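Local coordinates for CBIX (Paracoccus pantotrophus, PDB 4CCS), which probably acts as the terminal chelatase of siroheme biosynthesis in denitrifying bacteria, inserting ferrous iron into sirohydrochlorin, at residues L117-G128 and Y149-E160. Residues are numbered along the deposited sequence; the frame is centred on the assembly and turned at random.
Sequences LAGTRLLVAAHG and YAAAATCGFIEE
Two torsions bring R121 onto T154: the arginine sends CG away from its own N (chi1 178°) and then folds at chi2 (69°), which carries the guanidinium over the neighbouring strand, while T154 holds OG1 between its backbone N and carbonyl carbon. NH1 then donates to OG1 at 2.7 Å, and the hydroxyl lies almost in the guanidinium plane, at its edge. The two side chains cross at about a right angle, with R121 CD resting on A152 CB at 3.7 Å. With an alanine here, T154 OG1 would probably lose this donor and A152 CB its cover from the arginine chain.

Beneath them, strands 121-126 and 152-157 run parallel. L122 N donates to A152 O, T154 N to L122 O, V124 N to T154 O, G156 N to V124 O and A126 N to G156 O, so L122 and V124 use both N and O toward this strand, and R121, L123 and A125 bond through the backbone to the strand on the opposite flank, 175-179, or its approach. L122, V124 and A126 share one sheet face with A153, C155 and F157, where helix 134-146 packs against L122, C155 and F157. On this side L122 CD1 reaches A150 CB at 3.5 Å.

Past the strand ends, H127 O accepts from E159 N, 2.9 Å away and nearly collinear with the carbonyl. It also accepts from I158 N, 3.3 Å away and well above its plane. E159 CG lies over one face of the H127 ring, 3.6 Å from the centroid, a CH-pi contact displaced toward the rim. H127 ND1 is hydrogen-bonded to D190 OD2, which helps hold the ring's orientation. G128, at positive phi, brings its CA to 3.2 Å from E160 OE2, which also accepts from S129 N.

With helix 134-146 between them, the strands form a right-handed beta-alpha-beta crossover at the edge of a 2-1-3-4 parallel sheet, consistent with the chelatase fold of the CbiX family.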
ATOM      1  N   LEU A 117      -9.057 -21.747   5.956  1.00 27.76           N
ATOM      2  CA  LEU A 117      -9.156 -20.628   5.021  1.00 27.50           C
ATOM      3  C   LEU A 117     -10.395 -20.717   4.122  1.00 31.70           C
ATOM      4  O   LEU A 117     -11.062 -19.700   3.919  1.00 29.77           O
ATOM      5  CB  LEU A 117      -7.851 -20.465   4.214  1.00 27.04           C
ATOM      6  CG  LEU A 117      -7.662 -19.163   3.436  1.00 31.08           C
ATOM      7  CD1 LEU A 117      -7.872 -17.935   4.331  1.00 31.13           C
ATOM      8  CD2 LEU A 117      -6.284 -19.110   2.800  1.00 31.49           C
ATOM      9  N   ALA A 118     -10.762 -21.944   3.678  1.00 29.21           N
ATOM     10  CA  ALA A 118     -11.938 -22.172   2.831  1.00 29.15           C
ATOM     11  C   ALA A 118     -13.257 -21.807   3.520  1.00 31.07           C
ATOM     12  O   ALA A 118     -14.221 -21.482   2.834  1.00 31.24           O
ATOM     13  CB  ALA A 118     -11.972 -23.619   2.338  1.00 30.13           C
ATOM     14  N   GLY A 119     -13.293 -21.826   4.861  1.00 26.56           N
ATOM     15  CA  GLY A 119     -14.485 -21.492   5.646  1.00 26.30           C
ATOM     16  C   GLY A 119     -14.416 -20.070   6.254  1.00 30.31           C
ATOM     17  O   GLY A 119     -15.196 -19.763   7.148  1.00 29.57           O
ATOM     18  N   THR A 120     -13.485 -19.216   5.772  1.00 26.80           N
ATOM     19  CA  THR A 120     -13.298 -17.849   6.273  1.00 26.06           C
ATOM     20  C   THR A 120     -13.716 -16.828   5.211  1.00 28.19           C
ATOM     21  O   THR A 120     -13.374 -16.979   4.039  1.00 28.52           O
ATOM     22  CB  THR A 120     -11.839 -17.646   6.764  1.00 31.27           C
ATOM     23  OG1 THR A 120     -11.522 -18.653   7.724  1.00 28.76           O
ATOM     24  CG2 THR A 120     -11.610 -16.274   7.414  1.00 30.53           C
ATOM     25  N   ARG A 121     -14.432 -15.778   5.642  1.00 22.65           N
ATOM     26  CA  ARG A 121     -14.901 -14.689   4.794  1.00 21.67           C
ATOM     27  C   ARG A 121     -13.814 -13.598   4.797  1.00 23.49           C
ATOM     28  O   ARG A 121     -13.306 -13.249   5.866  1.00 22.32           O
ATOM     29  CB  ARG A 121     -16.239 -14.169   5.361  1.00 22.52           C
ATOM     30  CG  ARG A 121     -16.867 -12.996   4.651  1.00 35.97           C
ATOM     31  CD  ARG A 121     -17.397 -13.342   3.266  1.00 50.44           C
ATOM     32  NE  ARG A 121     -18.371 -12.359   2.789  1.00 52.71           N
ATOM     33  CZ  ARG A 121     -18.050 -11.165   2.303  1.00 60.90           C
ATOM     34  NH1 ARG A 121     -16.776 -10.779   2.250  1.00 32.70           N
ATOM     35  NH2 ARG A 121     -19.000 -10.326   1.909  1.00 48.54           N
ATOM     36  N   LEU A 122     -13.478 -13.055   3.611  1.00 18.62           N
ATOM     37  CA  LEU A 122     -12.437 -12.035   3.485  1.00 18.19           C
ATOM     38  C   LEU A 122     -12.949 -10.662   3.120  1.00 19.99           C
ATOM     39  O   LEU A 122     -13.819 -10.536   2.263  1.00 20.25           O
ATOM     40  CB  LEU A 122     -11.357 -12.475   2.477  1.00 18.18           C
ATOM     41  CG  LEU A 122     -10.705 -13.833   2.766  1.00 21.72           C
ATOM     42  CD1 LEU A 122      -9.674 -14.158   1.711  1.00 21.48           C
ATOM     43  CD2 LEU A 122     -10.098 -13.873   4.177  1.00 22.45           C
ATOM     44  N   LEU A 123     -12.398  -9.628   3.772  1.00 16.27           N
ATOM     45  CA  LEU A 123     -12.728  -8.231   3.487  1.00 15.87           C
ATOM     46  C   LEU A 123     -11.450  -7.422   3.233  1.00 18.91           C
ATOM     47  O   LEU A 123     -10.597  -7.296   4.115  1.00 19.09           O
ATOM     48  CB  LEU A 123     -13.565  -7.605   4.613  1.00 16.14           C
ATOM     49  CG  LEU A 123     -14.011  -6.150   4.419  1.00 19.98           C
ATOM     50  CD1 LEU A 123     -15.049  -6.016   3.278  1.00 20.90           C
ATOM     51  CD2 LEU A 123     -14.570  -5.604   5.715  1.00 21.89           C
ATOM     52  N   VAL A 124     -11.330  -6.888   2.023  1.00 14.87           N
ATOM     53  CA  VAL A 124     -10.189  -6.061   1.640  1.00 14.49           C
ATOM     54  C   VAL A 124     -10.668  -4.619   1.871  1.00 18.90           C
ATOM     55  O   VAL A 124     -11.614  -4.175   1.206  1.00 18.48           O
ATOM     56  CB  VAL A 124      -9.759  -6.318   0.169  1.00 16.39           C
ATOM     57  CG1 VAL A 124      -8.719  -5.296  -0.296  1.00 16.34           C
ATOM     58  CG2 VAL A 124      -9.250  -7.751  -0.019  1.00 15.82           C
ATOM     59  N   ALA A 125     -10.069  -3.923   2.854  1.00 15.57           N
ATOM     60  CA  ALA A 125     -10.445  -2.533   3.161  1.00 15.24           C
ATOM     61  C   ALA A 125      -9.431  -1.581   2.551  1.00 17.70           C
ATOM     62  O   ALA A 125      -8.240  -1.742   2.767  1.00 17.49           O
ATOM     63  CB  ALA A 125     -10.524  -2.333   4.673  1.00 16.02           C
ATOM     64  N   ALA A 126      -9.885  -0.599   1.763  1.00 13.54           N
ATOM     65  CA  ALA A 126      -8.962   0.310   1.101  1.00 13.90           C
ATOM     66  C   ALA A 126      -9.511   1.733   1.051  1.00 17.32           C
ATOM     67  O   ALA A 126     -10.711   1.942   1.256  1.00 16.73           O
ATOM     68  CB  ALA A 126      -8.661  -0.202  -0.312  1.00 14.53           C
ATOM     69  N   HIS A 127      -8.630   2.709   0.806  1.00 14.54           N
ATOM     70  CA  HIS A 127      -9.038   4.108   0.732  1.00 15.32           C
ATOM     71  C   HIS A 127     -10.013   4.331  -0.421  1.00 21.05           C
ATOM     72  O   HIS A 127     -11.042   4.985  -0.243  1.00 20.29           O
ATOM     73  CB  HIS A 127      -7.813   5.036   0.584  1.00 16.16           C
ATOM     74  CG  HIS A 127      -8.164   6.497   0.660  1.00 19.56           C
ATOM     75  ND1 HIS A 127      -8.481   7.104   1.872  1.00 21.36           N
ATOM     76  CD2 HIS A 127      -8.191   7.436  -0.316  1.00 21.45           C
ATOM     77  CE1 HIS A 127      -8.703   8.382   1.593  1.00 21.05           C
ATOM     78  NE2 HIS A 127      -8.527   8.634   0.291  1.00 21.36           N
ATOM     79  N   GLY A 128      -9.700   3.773  -1.597  1.00 19.34           N
ATOM     80  CA  GLY A 128     -10.499   3.990  -2.793  1.00 20.21           C
ATOM     81  C   GLY A 128     -10.188   5.412  -3.291  1.00 24.99           C
ATOM     82  O   GLY A 128      -9.156   5.979  -2.939  1.00 22.15           O
ATOM     83  N   TYR A 149      -9.405 -19.108  -2.705  1.00 26.58           N
ATOM     84  CA  TYR A 149      -8.808 -19.784  -1.555  1.00 25.90           C
ATOM     85  C   TYR A 149      -9.649 -19.724  -0.287  1.00 30.88           C
ATOM     86  O   TYR A 149      -9.347 -20.418   0.683  1.00 31.48           O
ATOM     87  CB  TYR A 149      -7.391 -19.237  -1.304  1.00 25.63           C
ATOM     88  CG  TYR A 149      -6.520 -19.262  -2.539  1.00 27.23           C
ATOM     89  CD1 TYR A 149      -5.860 -20.425  -2.929  1.00 28.91           C
ATOM     90  CD2 TYR A 149      -6.379 -18.132  -3.339  1.00 28.04           C
ATOM     91  CE1 TYR A 149      -5.074 -20.458  -4.077  1.00 29.14           C
ATOM     92  CE2 TYR A 149      -5.603 -18.156  -4.494  1.00 29.31           C
ATOM     93  CZ  TYR A 149      -4.935 -19.317  -4.849  1.00 36.65           C
ATOM     94  OH  TYR A 149      -4.154 -19.329  -5.974  1.00 35.46           O
ATOM     95  N   ALA A 150     -10.713 -18.915  -0.295  1.00 28.01           N
ATOM     96  CA  ALA A 150     -11.553 -18.693   0.877  1.00 28.36           C
ATOM     97  C   ALA A 150     -13.037 -18.921   0.628  1.00 32.06           C
ATOM     98  O   ALA A 150     -13.407 -19.384  -0.453  1.00 32.33           O
ATOM     99  CB  ALA A 150     -11.318 -17.274   1.383  1.00 29.19           C
ATOM    100  N   ALA A 151     -13.895 -18.597   1.628  1.00 28.34           N
ATOM    101  CA  ALA A 151     -15.353 -18.731   1.498  1.00 27.94           C
ATOM    102  C   ALA A 151     -15.890 -17.708   0.495  1.00 31.95           C
ATOM    103  O   ALA A 151     -16.728 -18.047  -0.347  1.00 31.28           O
ATOM    104  CB  ALA A 151     -16.030 -18.554   2.850  1.00 28.94           C
ATOM    105  N   ALA A 152     -15.354 -16.467   0.554  1.00 26.72           N
ATOM    106  CA  ALA A 152     -15.696 -15.346  -0.327  1.00 25.39           C
ATOM    107  C   ALA A 152     -14.751 -14.178  -0.025  1.00 26.46           C
ATOM    108  O   ALA A 152     -14.108 -14.172   1.024  1.00 24.79           O
ATOM    109  CB  ALA A 152     -17.143 -14.907  -0.086  1.00 26.23           C
ATOM    110  N   ALA A 153     -14.662 -13.199  -0.936  1.00 22.39           N
ATOM    111  CA  ALA A 153     -13.846 -12.008  -0.711  1.00 21.16           C
ATOM    112  C   ALA A 153     -14.512 -10.801  -1.325  1.00 22.76           C
ATOM    113  O   ALA A 153     -14.915 -10.830  -2.485  1.00 21.58           O
ATOM    114  CB  ALA A 153     -12.439 -12.190  -1.268  1.00 21.63           C
ATOM    115  N   THR A 154     -14.677  -9.741  -0.530  1.00 19.36           N
ATOM    116  CA  THR A 154     -15.291  -8.497  -0.993  1.00 18.70           C
ATOM    117  C   THR A 154     -14.430  -7.325  -0.546  1.00 20.13           C
ATOM    118  O   THR A 154     -13.470  -7.520   0.213  1.00 18.82           O
ATOM    119  CB  THR A 154     -16.720  -8.350  -0.473  1.00 26.27           C
ATOM    120  OG1 THR A 154     -16.679  -8.364   0.953  1.00 25.73           O
ATOM    121  CG2 THR A 154     -17.686  -9.411  -1.034  1.00 26.01           C
ATOM    122  N   CYS A 155     -14.757  -6.129  -1.040  1.00 17.14           N
ATOM    123  CA  CYS A 155     -14.053  -4.887  -0.740  1.00 17.59           C
ATOM    124  C   CYS A 155     -14.964  -3.932  -0.002  1.00 20.15           C
ATOM    125  O   CYS A 155     -16.182  -3.971  -0.174  1.00 18.30           O
ATOM    126  CB  CYS A 155     -13.546  -4.231  -2.020  1.00 19.47           C
ATOM    127  SG  CYS A 155     -12.314  -5.200  -2.923  1.00 23.53           S
ATOM    128  N   GLY A 156     -14.343  -3.002   0.738  1.00 16.12           N
ATOM    129  CA  GLY A 156     -14.998  -1.905   1.430  1.00 14.92           C
ATOM    130  C   GLY A 156     -14.056  -0.730   1.288  1.00 17.49           C
ATOM    131  O   GLY A 156     -12.842  -0.899   1.432  1.00 16.87           O
ATOM    132  N   PHE A 157     -14.600   0.460   1.017  1.00 14.14           N
ATOM    133  CA  PHE A 157     -13.799   1.649   0.820  1.00 14.36           C
ATOM    134  C   PHE A 157     -14.144   2.798   1.772  1.00 19.58           C
ATOM    135  O   PHE A 157     -15.207   2.810   2.414  1.00 18.59           O
ATOM    136  CB  PHE A 157     -13.885   2.121  -0.648  1.00 16.19           C
ATOM    137  CG  PHE A 157     -13.506   1.041  -1.637  1.00 18.11           C
ATOM    138  CD1 PHE A 157     -12.171   0.783  -1.933  1.00 19.84           C
ATOM    139  CD2 PHE A 157     -14.480   0.257  -2.239  1.00 20.21           C
ATOM    140  CE1 PHE A 157     -11.822  -0.222  -2.833  1.00 20.48           C
ATOM    141  CE2 PHE A 157     -14.126  -0.753  -3.144  1.00 22.86           C
ATOM    142  CZ  PHE A 157     -12.798  -0.993  -3.426  1.00 19.80           C
ATOM    143  N   ILE A 158     -13.232   3.769   1.852  1.00 17.56           N
ATOM    144  CA  ILE A 158     -13.445   4.960   2.684  1.00 18.39           C
ATOM    145  C   ILE A 158     -14.055   6.080   1.814  1.00 22.25           C
ATOM    146  O   ILE A 158     -14.983   6.754   2.262  1.00 20.38           O
ATOM    147  CB  ILE A 158     -12.115   5.376   3.387  1.00 21.45           C
ATOM    148  CG1 ILE A 158     -11.795   4.413   4.552  1.00 21.85           C
ATOM    149  CG2 ILE A 158     -12.165   6.830   3.923  1.00 23.31           C
ATOM    150  CD1 ILE A 158     -10.839   3.374   4.267  1.00 37.07           C
ATOM    151  N   GLU A 159     -13.552   6.256   0.577  1.00 19.98           N
ATOM    152  CA  GLU A 159     -13.966   7.334  -0.328  1.00 21.08           C
ATOM    153  C   GLU A 159     -15.126   7.035  -1.266  1.00 27.99           C
ATOM    154  O   GLU A 159     -15.679   7.968  -1.855  1.00 30.35           O
ATOM    155  CB  GLU A 159     -12.772   7.813  -1.167  1.00 22.96           C
ATOM    156  CG  GLU A 159     -11.731   8.568  -0.374  1.00 33.07           C
ATOM    157  CD  GLU A 159     -12.185   9.902   0.185  1.00 52.47           C
ATOM    158  OE1 GLU A 159     -12.673  10.749  -0.600  1.00 50.70           O
ATOM    159  OE2 GLU A 159     -12.062  10.092   1.415  1.00 44.36           O
ATOM    160  N   GLU A 160     -15.490   5.768  -1.434  1.00 23.20           N
ATOM    161  CA  GLU A 160     -16.517   5.417  -2.401  1.00 22.82           C
ATOM    162  C   GLU A 160     -17.300   4.205  -1.986  1.00 26.16           C
ATOM    163  O   GLU A 160     -16.884   3.475  -1.076  1.00 24.81           O
ATOM    164  CB  GLU A 160     -15.861   5.194  -3.780  1.00 24.27           C
ATOM    165  CG  GLU A 160     -14.911   4.007  -3.809  1.00 29.64           C
ATOM    166  CD  GLU A 160     -14.105   3.870  -5.079  1.00 39.77           C
ATOM    167  OE1 GLU A 160     -14.693   3.529  -6.130  1.00 32.01           O
ATOM    168  OE2 GLU A 160     -12.871   4.060  -5.011  1.00 21.50           O
TER